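Long-range contact in malonyl CoA-acyl carrier protein transacylase (Synechocystis sp. PCC 6803 substr. Kazusa, PDB 4RR5), which transfers the malonyl group from malonyl-CoA to holo-acyl carrier protein, a step of fatty acid biosynthesis: residues Ser121-Gln135 against Val173-Phe187. Numbering follows the deposited sequence.
Sequences SGGMMAALMKFDQTQ and VKARRAVPLKVSGAF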
loop_
_atom_site.group_PDB
_atom_site.type_symbol
_atom_site.label_atom_id
_atom_site.label_comp_id
_atom_site.label_asym_id
_atom_site.label_seq_id
_atom_site.Cartn_x
_atom_site.Cartn_y
_atom_site.Cartn_z
ATOM N N SER A 121 -7.487 9.918 14.178
ATOM C CA SER A 121 -7.233 8.848 15.116
ATOM C C SER A 121 -8.392 8.687 16.097
ATOM O O SER A 121 -9.444 9.326 15.958
ATOM C CB SER A 121 -5.922 9.092 15.851
ATOM O OG SER A 121 -5.336 7.861 16.237
ATOM N N GLY A 122 -8.190 7.817 17.084
ATOM C CA GLY A 122 -9.256 7.384 17.964
ATOM C C GLY A 122 -9.320 5.867 18.048
ATOM O O GLY A 122 -9.209 5.302 19.135
ATOM N N GLY A 123 -9.482 5.203 16.904
ATOM C CA GLY A 123 -9.673 3.760 16.881
ATOM C C GLY A 123 -8.402 2.957 16.671
ATOM O O GLY A 123 -7.300 3.446 16.933
ATOM N N MET A 124 -8.557 1.739 16.150
ATOM C CA MET A 124 -7.495 0.737 16.190
ATOM C C MET A 124 -7.636 -0.371 15.127
ATOM O O MET A 124 -8.741 -0.702 14.694
ATOM C CB MET A 124 -7.478 0.130 17.594
ATOM C CG MET A 124 -6.491 -0.966 17.832
ATOM S SD MET A 124 -7.055 -1.980 19.202
ATOM C CE MET A 124 -6.214 -3.521 18.816
ATOM N N MET A 125 -6.509 -0.937 14.702
ATOM C CA MET A 125 -6.514 -2.095 13.811
ATOM C C MET A 125 -5.635 -3.227 14.346
ATOM O O MET A 125 -4.607 -2.976 14.978
ATOM C CB MET A 125 -6.031 -1.703 12.412
ATOM C CG MET A 125 -6.584 -0.384 11.895
ATOM S SD MET A 125 -5.750 0.084 10.374
ATOM C CE MET A 125 -6.515 -1.043 9.210
ATOM N N ALA A 126 -6.036 -4.469 14.075
ATOM C CA ALA A 126 -5.245 -5.644 14.439
ATOM C C ALA A 126 -5.152 -6.633 13.289
ATOM O O ALA A 126 -6.075 -6.747 12.483
ATOM C CB ALA A 126 -5.831 -6.336 15.665
ATOM N N ALA A 127 -4.041 -7.357 13.217
ATOM C CA ALA A 127 -3.886 -8.383 12.194
ATOM C C ALA A 127 -4.096 -9.764 12.805
ATOM O O ALA A 127 -3.828 -9.982 13.983
ATOM C CB ALA A 127 -2.522 -8.288 11.537
ATOM N N LEU A 128 -4.586 -10.693 11.996
ATOM C CA LEU A 128 -4.892 -12.025 12.478
ATOM C C LEU A 128 -4.227 -13.024 11.567
ATOM O O LEU A 128 -4.450 -13.013 10.361
ATOM C CB LEU A 128 -6.404 -12.261 12.527
ATOM C CG LEU A 128 -7.186 -11.399 13.516
ATOM C CD1 LEU A 128 -8.665 -11.407 13.204
ATOM C CD2 LEU A 128 -6.959 -11.915 14.904
ATOM N N MET A 129 -3.378 -13.870 12.132
ATOM C CA MET A 129 -2.693 -14.845 11.307
ATOM C C MET A 129 -3.156 -16.222 11.736
ATOM O O MET A 129 -3.152 -16.539 12.923
ATOM C CB MET A 129 -1.165 -14.708 11.414
ATOM C CG MET A 129 -0.427 -15.940 10.866
ATOM S SD MET A 129 1.352 -15.817 10.536
ATOM C CE MET A 129 1.617 -17.364 9.652
ATOM N N LYS A 130 -3.581 -17.013 10.755
ATOM C CA LYS A 130 -4.037 -18.377 10.976
ATOM C C LYS A 130 -5.266 -18.421 11.891
ATOM O O LYS A 130 -5.171 -18.791 13.062
ATOM C CB LYS A 130 -2.902 -19.231 11.558
ATOM C CG LYS A 130 -2.491 -20.401 10.678
ATOM C CD LYS A 130 -1.506 -19.970 9.611
ATOM C CE LYS A 130 -1.267 -21.083 8.609
ATOM N NZ LYS A 130 -2.474 -21.337 7.773
ATOM N N PHE A 131 -6.421 -18.056 11.342
ATOM C CA PHE A 131 -7.639 -17.926 12.135
ATOM C C PHE A 131 -8.755 -18.840 11.669
ATOM O O PHE A 131 -8.742 -19.353 10.558
ATOM C CB PHE A 131 -8.139 -16.470 12.122
ATOM C CG PHE A 131 -8.340 -15.916 10.753
ATOM C CD1 PHE A 131 -7.303 -15.280 10.094
ATOM C CD2 PHE A 131 -9.564 -16.046 10.114
ATOM C CE1 PHE A 131 -7.482 -14.782 8.822
ATOM C CE2 PHE A 131 -9.753 -15.549 8.841
ATOM C CZ PHE A 131 -8.713 -14.917 8.193
ATOM N N ASP A 132 -9.731 -19.032 12.540
ATOM C CA ASP A 132 -10.935 -19.740 12.162
ATOM C C ASP A 132 -11.792 -18.816 11.314
ATOM O O ASP A 132 -12.422 -17.901 11.848
ATOM C CB ASP A 132 -11.698 -20.206 13.400
ATOM C CG ASP A 132 -12.596 -21.382 13.115
ATOM O OD1 ASP A 132 -12.058 -22.477 12.863
ATOM O OD2 ASP A 132 -13.833 -21.213 13.140
ATOM N N GLN A 133 -11.799 -19.051 10.000
ATOM C CA GLN A 133 -12.558 -18.210 9.075
ATOM C C GLN A 133 -14.043 -18.171 9.456
ATOM O O GLN A 133 -14.711 -17.144 9.311
ATOM C CB GLN A 133 -12.385 -18.701 7.639
ATOM C CG GLN A 133 -10.944 -19.009 7.266
ATOM C CD GLN A 133 -10.763 -19.289 5.774
ATOM O OE1 GLN A 133 -11.562 -18.851 4.944
ATOM N NE2 GLN A 133 -9.706 -20.025 5.431
ATOM N N THR A 134 -14.540 -19.293 9.969
ATOM C CA THR A 134 -15.904 -19.395 10.477
ATOM C C THR A 134 -16.127 -18.524 11.718
ATOM O O THR A 134 -17.065 -17.727 11.764
ATOM C CB THR A 134 -16.242 -20.855 10.812
ATOM O OG1 THR A 134 -15.959 -21.678 9.672
ATOM C CG2 THR A 134 -17.704 -20.995 11.195
ATOM N N GLN A 135 -15.265 -18.674 12.718
ATOM C CA GLN A 135 -15.355 -17.870 13.934
ATOM C C GLN A 135 -15.102 -16.393 13.679
ATOM O O GLN A 135 -15.507 -15.545 14.471
ATOM C CB GLN A 135 -14.369 -18.368 14.985
ATOM C CG GLN A 135 -14.775 -19.661 15.622
ATOM C CD GLN A 135 -13.673 -20.248 16.458
ATOM O OE1 GLN A 135 -12.790 -19.530 16.926
ATOM N NE2 GLN A 135 -13.706 -21.567 16.643
ATOM N N VAL A 173 -11.876 -15.143 18.859
ATOM C CA VAL A 173 -11.725 -15.802 17.561
ATOM C C VAL A 173 -10.468 -16.669 17.631
ATOM O O VAL A 173 -9.385 -16.177 17.964
ATOM C CB VAL A 173 -11.623 -14.808 16.384
ATOM C CG1 VAL A 173 -11.083 -15.500 15.147
ATOM C CG2 VAL A 173 -12.977 -14.203 16.078
ATOM N N LYS A 174 -10.612 -17.956 17.327
ATOM C CA LYS A 174 -9.465 -18.845 17.358
ATOM C C LYS A 174 -8.485 -18.442 16.270
ATOM O O LYS A 174 -8.842 -18.365 15.080
ATOM C CB LYS A 174 -9.874 -20.314 17.198
ATOM C CG LYS A 174 -8.778 -21.312 17.587
ATOM C CD LYS A 174 -8.039 -21.872 16.375
ATOM C CE LYS A 174 -6.835 -22.702 16.805
ATOM N NZ LYS A 174 -5.621 -21.847 16.969
ATOM N N ALA A 175 -7.258 -18.191 16.734
ATOM C CA ALA A 175 -6.104 -17.744 15.958
ATOM C C ALA A 175 -5.060 -17.223 16.912
ATOM O O ALA A 175 -5.387 -16.496 17.851
ATOM C CB ALA A 175 -6.461 -16.640 14.998
ATOM N N ARG A 176 -3.804 -17.550 16.668
ATOM C CA ARG A 176 -2.774 -16.627 17.090
ATOM C C ARG A 176 -1.554 -16.914 16.233
ATOM O O ARG A 176 -1.378 -18.036 15.722
ATOM C CB ARG A 176 -2.519 -16.661 18.633
ATOM C CG ARG A 176 -2.192 -17.965 19.344
ATOM C CD ARG A 176 -2.405 -17.763 20.874
ATOM N NE ARG A 176 -3.641 -17.018 21.149
ATOM C CZ ARG A 176 -4.866 -17.512 20.965
ATOM N NH1 ARG A 176 -5.018 -18.761 20.529
ATOM N NH2 ARG A 176 -5.939 -16.763 21.208
ATOM N N ARG A 177 -0.759 -15.859 16.038
ATOM C CA ARG A 177 -0.968 -14.605 16.791
ATOM C C ARG A 177 -1.988 -13.616 16.210
ATOM O O ARG A 177 -2.406 -13.710 15.055
ATOM C CB ARG A 177 0.359 -13.892 17.012
ATOM C CG ARG A 177 0.808 -13.949 18.464
ATOM C CD ARG A 177 -0.121 -13.146 19.353
ATOM N NE ARG A 177 0.134 -13.347 20.777
ATOM C CZ ARG A 177 1.094 -12.726 21.457
ATOM N NH1 ARG A 177 1.910 -11.878 20.834
ATOM N NH2 ARG A 177 1.242 -12.960 22.755
ATOM N N ALA A 178 -2.397 -12.702 17.087
ATOM C CA ALA A 178 -3.350 -11.642 16.814
ATOM C C ALA A 178 -2.736 -10.338 17.310
ATOM O O ALA A 178 -2.777 -10.034 18.504
ATOM C CB ALA A 178 -4.669 -11.920 17.507
ATOM N N VAL A 179 -2.168 -9.571 16.388
ATOM C CA VAL A 179 -1.297 -8.463 16.763
ATOM C C VAL A 179 -1.822 -7.081 16.374
ATOM O O VAL A 179 -2.014 -6.783 15.194
ATOM C CB VAL A 179 0.108 -8.656 16.144
ATOM C CG1 VAL A 179 0.010 -8.915 14.630
ATOM C CG2 VAL A 179 1.019 -7.472 16.460
ATOM N N PRO A 180 -2.052 -6.227 17.380
ATOM C CA PRO A 180 -2.362 -4.820 17.097
ATOM C C PRO A 180 -1.332 -4.205 16.145
ATOM O O PRO A 180 -0.125 -4.353 16.352
ATOM C CB PRO A 180 -2.314 -4.156 18.482
ATOM C CG PRO A 180 -1.711 -5.188 19.409
ATOM C CD PRO A 180 -2.044 -6.515 18.821
ATOM N N LEU A 181 -1.805 -3.552 15.092
ATOM C CA LEU A 181 -0.911 -2.855 14.177
ATOM C C LEU A 181 -0.366 -1.564 14.811
ATOM O O LEU A 181 -0.991 -0.990 15.707
ATOM C CB LEU A 181 -1.631 -2.545 12.864
ATOM C CG LEU A 181 -2.011 -3.754 12.004
ATOM C CD1 LEU A 181 -2.557 -3.322 10.648
ATOM C CD2 LEU A 181 -0.818 -4.679 11.833
ATOM N N LYS A 182 0.798 -1.105 14.353
ATOM C CA LYS A 182 1.345 0.139 14.885
ATOM C C LYS A 182 0.739 1.349 14.188
ATOM O O LYS A 182 1.452 2.202 13.650
ATOM C CB LYS A 182 2.863 0.171 14.765
ATOM C CG LYS A 182 3.579 -0.735 15.744
ATOM C CD LYS A 182 5.079 -0.654 15.535
ATOM C CE LYS A 182 5.745 -1.951 15.926
ATOM N NZ LYS A 182 7.184 -1.967 15.541
ATOM N N VAL A 183 -0.589 1.404 14.190
ATOM C CA VAL A 183 -1.325 2.567 13.721
ATOM C C VAL A 183 -2.462 2.828 14.702
ATOM O O VAL A 183 -2.947 1.911 15.382
ATOM C CB VAL A 183 -1.888 2.380 12.301
ATOM C CG1 VAL A 183 -0.769 2.014 11.307
ATOM C CG2 VAL A 183 -2.987 1.327 12.305
ATOM N N SER A 184 -2.886 4.080 14.774
ATOM C CA SER A 184 -3.830 4.481 15.801
ATOM C C SER A 184 -5.145 4.995 15.217
ATOM O O SER A 184 -5.897 5.706 15.881
ATOM C CB SER A 184 -3.173 5.528 16.707
ATOM O OG SER A 184 -2.198 6.267 15.985
ATOM N N GLY A 185 -5.434 4.606 13.982
ATOM C CA GLY A 185 -6.720 4.926 13.394
ATOM C C GLY A 185 -7.500 3.703 12.940
ATOM O O GLY A 185 -6.923 2.633 12.710
ATOM N N ALA A 186 -8.818 3.862 12.824
ATOM C CA ALA A 186 -9.665 2.839 12.224
ATOM C C ALA A 186 -9.636 2.929 10.690
ATOM O O ALA A 186 -10.654 3.165 10.044
ATOM C CB ALA A 186 -11.082 2.962 12.736
ATOM N N PHE A 187 -8.453 2.735 10.121
ATOM C CA PHE A 187 -8.239 2.885 8.693
ATOM C C PHE A 187 -9.026 1.847 7.898
ATOM O O PHE A 187 -9.306 0.763 8.407
ATOM C CB PHE A 187 -6.753 2.750 8.373
ATOM C CG PHE A 187 -5.887 3.780 9.030
ATOM C CD1 PHE A 187 -6.427 4.960 9.526
ATOM C CD2 PHE A 187 -4.525 3.576 9.150
ATOM C CE1 PHE A 187 -5.622 5.912 10.121
ATOM C CE2 PHE A 187 -3.716 4.528 9.748
ATOM C CZ PHE A 187 -4.267 5.693 10.237
#
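Met125 and Leu181 meet where edge strand 178-180 joins strand 124-129, an antiparallel pairing in the small, ferredoxin-like subdomain of the acyltransferase fold. Leu181 N donates to Met125 O, and Ala127 and Val179 form a hydrogen-bonded pair, with Ala127 N reaching Val179 O at 2.9 Å almost straight (175°). Side chains alternate across the sheet. On one face the methyl of Ala127, small enough to sit beside both branched side chains, meets Val179 CG1 and Leu181 CD2; on the other, Leu128 CD2 lies 3.5 Å from Ala178 CB, and Leu170 of helix 163-171 touches both residues.

Within strand 124-129, near its start, the unbranched, flexible Met125 reaches toward the active-site side. Its CG stands anti to the carbonyl carbon (chi1 -42°) and the chain bends at chi3, which brings SD against both Val183 CG2, at 3.6 Å, and Phe187 CB. The side chains of Met125 and Phe187 cross at about a right angle, and SD makes an oblique Met-aromatic contact, 4.8 Å from the Phe187 ring centroid. Phe187 precedes His188, probably a catalytic residue.

At the far end, Asp132 caps helix 133-140, its OD2 accepting from Gln135 N, while Asp132 N donates to Lys174 O. Gln135 is long enough to cross obliquely over Lys174 with its extended chain. An alanine at Gln135 would remove the amide and is likely to leave Lys174 N without this acceptor, loosening the loop's hold on the helix start. Lys174 N meets Gln135 OE1 at 2.7 Å, nearly in line with its C=O bond.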